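ATP-dependent DNA ligase (Mycobacterium tuberculosis, PDB 6NHX) seals breaks in double-stranded DNA in an ATP-dependent reaction, probably working with Ku in the non-homologous end joining of double-strand breaks. Local coordinates at residues L211-P216 and G225-G230. The protein carries 1 engineered substitution. Residues are numbered along the deposited sequence; the frame is centred on the assembly and turned at random.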
loop_
_atom_site.group_PDB
_atom_site.type_symbol
_atom_site.label_atom_id
_atom_site.label_comp_id
_atom_site.label_asym_id
_atom_site.label_seq_id
_atom_site.Cartn_x
_atom_site.Cartn_y
_atom_site.Cartn_z
ATOM N N LEU A 211 15.528 -9.797 7.985
ATOM C CA LEU A 211 15.005 -9.375 9.270
ATOM C C LEU A 211 14.508 -10.605 10.002
ATOM O O LEU A 211 13.920 -11.509 9.397
ATOM C CB LEU A 211 13.857 -8.386 9.097
ATOM C CG LEU A 211 14.267 -7.083 8.414
ATOM C CD1 LEU A 211 13.044 -6.308 8.058
ATOM C CD2 LEU A 211 15.134 -6.266 9.325
ATOM N N LEU A 212 14.746 -10.623 11.302
ATOM C CA LEU A 212 14.298 -11.699 12.167
ATOM C C LEU A 212 13.012 -11.216 12.830
ATOM O O LEU A 212 13.030 -10.225 13.568
ATOM C CB LEU A 212 15.384 -12.027 13.192
ATOM C CG LEU A 212 16.655 -12.712 12.644
ATOM C CD1 LEU A 212 16.327 -13.903 11.752
ATOM C CD2 LEU A 212 17.605 -11.749 11.915
ATOM N N MET A 213 11.906 -11.900 12.537
ATOM C CA MET A 213 10.549 -11.488 12.867
ATOM C C MET A 213 10.055 -12.191 14.116
ATOM O O MET A 213 10.428 -13.337 14.385
ATOM C CB MET A 213 9.597 -11.909 11.743
ATOM C CG MET A 213 9.933 -11.404 10.352
ATOM S SD MET A 213 8.806 -12.178 9.163
ATOM C CE MET A 213 9.270 -13.897 9.308
ATOM N N GLY A 214 9.152 -11.529 14.838
ATOM C CA GLY A 214 8.500 -12.180 15.959
ATOM C C GLY A 214 7.082 -11.693 16.205
ATOM O O GLY A 214 6.689 -10.604 15.754
ATOM N N ILE A 215 6.336 -12.509 16.928
ATOM C CA ILE A 215 5.000 -12.150 17.412
ATOM C C ILE A 215 5.115 -11.926 18.917
ATOM O O ILE A 215 5.599 -12.814 19.623
ATOM C CB ILE A 215 3.977 -13.265 17.122
ATOM C CG1 ILE A 215 3.909 -13.580 15.627
ATOM C CG2 ILE A 215 2.602 -12.894 17.667
ATOM C CD1 ILE A 215 3.402 -12.446 14.757
ATOM N N PRO A 216 4.682 -10.781 19.443
ATOM C CA PRO A 216 4.804 -10.554 20.892
ATOM C C PRO A 216 4.007 -11.574 21.693
ATOM O O PRO A 216 2.853 -11.882 21.379
ATOM C CB PRO A 216 4.246 -9.137 21.078
ATOM C CG PRO A 216 4.422 -8.502 19.743
ATOM C CD PRO A 216 4.166 -9.593 18.749
ATOM N N GLY A 225 10.558 -16.409 12.064
ATOM C CA GLY A 225 11.393 -16.718 10.922
ATOM C C GLY A 225 12.167 -15.511 10.429
ATOM O O GLY A 225 11.982 -14.376 10.867
ATOM N N ARG A 226 13.070 -15.802 9.509
ATOM C CA ARG A 226 13.802 -14.772 8.804
ATOM C C ARG A 226 13.038 -14.407 7.543
ATOM O O ARG A 226 12.551 -15.286 6.823
ATOM C CB ARG A 226 15.182 -15.302 8.423
ATOM C CG ARG A 226 15.960 -14.359 7.542
ATOM C CD ARG A 226 17.161 -15.037 6.907
ATOM N NE ARG A 226 17.895 -15.829 7.884
ATOM C CZ ARG A 226 18.722 -15.317 8.788
ATOM N NH1 ARG A 226 18.938 -14.010 8.837
ATOM N NH2 ARG A 226 19.338 -16.119 9.644
ATOM N N VAL A 227 12.919 -13.109 7.289
ATOM C CA VAL A 227 12.310 -12.597 6.065
ATOM C C VAL A 227 13.379 -11.849 5.288
ATOM O O VAL A 227 13.986 -10.901 5.801
ATOM C CB VAL A 227 11.062 -11.725 6.321
ATOM C CG1 VAL A 227 11.378 -10.453 7.093
ATOM C CG2 VAL A 227 10.356 -11.402 4.998
ATOM N N GLY A 228 13.635 -12.292 4.063
ATOM C CA GLY A 228 14.531 -11.548 3.200
ATOM C C GLY A 228 13.906 -10.222 2.805
ATOM O O GLY A 228 12.689 -10.105 2.652
ATOM N N THR A 229 14.753 -9.204 2.652
ATOM C CA THR A 229 14.260 -7.886 2.266
ATOM C C THR A 229 13.988 -7.770 0.772
ATOM O O THR A 229 13.208 -6.903 0.367
ATOM C CB THR A 229 15.245 -6.788 2.686
ATOM O OG1 THR A 229 16.475 -6.946 1.963
ATOM C CG2 THR A 229 15.520 -6.849 4.186
ATOM N N GLY A 230 14.593 -8.624 -0.048
ATOM C CA GLY A 230 14.511 -8.523 -1.495
ATOM C C GLY A 230 15.688 -7.772 -2.059
ATOM O O GLY A 230 16.148 -8.070 -3.164
#
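Leu211 faces Val227 as an antiparallel hydrogen-bonded pair: Leu211 N donates to Val227 O at 2.9 Å. Val227 N returns a straighter bond to Leu211 O at 2.8 Å. The same Leu211 O also receives a CA-H...O contact from Arg226 CA at 3.3 Å. On the side-chain level Leu211 CB lies 3.8 Å from Val227 CG1, while the leucine also packs on Leu239 and Leu243 of helix 235-243.

Leu212, in the non-hydrogen-bonded pair with Arg226, projects from the other face of the sheet. The two side chains run alongside each other in the same direction; Leu212 CD1 touches Arg226 CB at 3.8 Å and sits over one face of the guanidinium, displaced toward its rim. A bend at chi3 (-45°) turns the arginine tip, whose NH1 is hydrogen-bonded to Ser210 OG.

These pairings belong to the beta hairpin of strands 208-217 and 220-228 in the C-terminal OB-fold region of the ligase; on its far side, strand 208-217 pairs with strand 190-201.

Met213 N donates to Gly225 O at 3.0 Å. Its side chain, back on the Leu211 face, crosses Val227 at about a right angle, with Met213 SD 3.7 Å from Val227 CB. The chain bends at chi3 (-64°) and brings the methyl CE over the Gly225 carbonyl, 3.2 Å from Gly225 O. Met213 and Val227 both reach Val276 of strand 273-278.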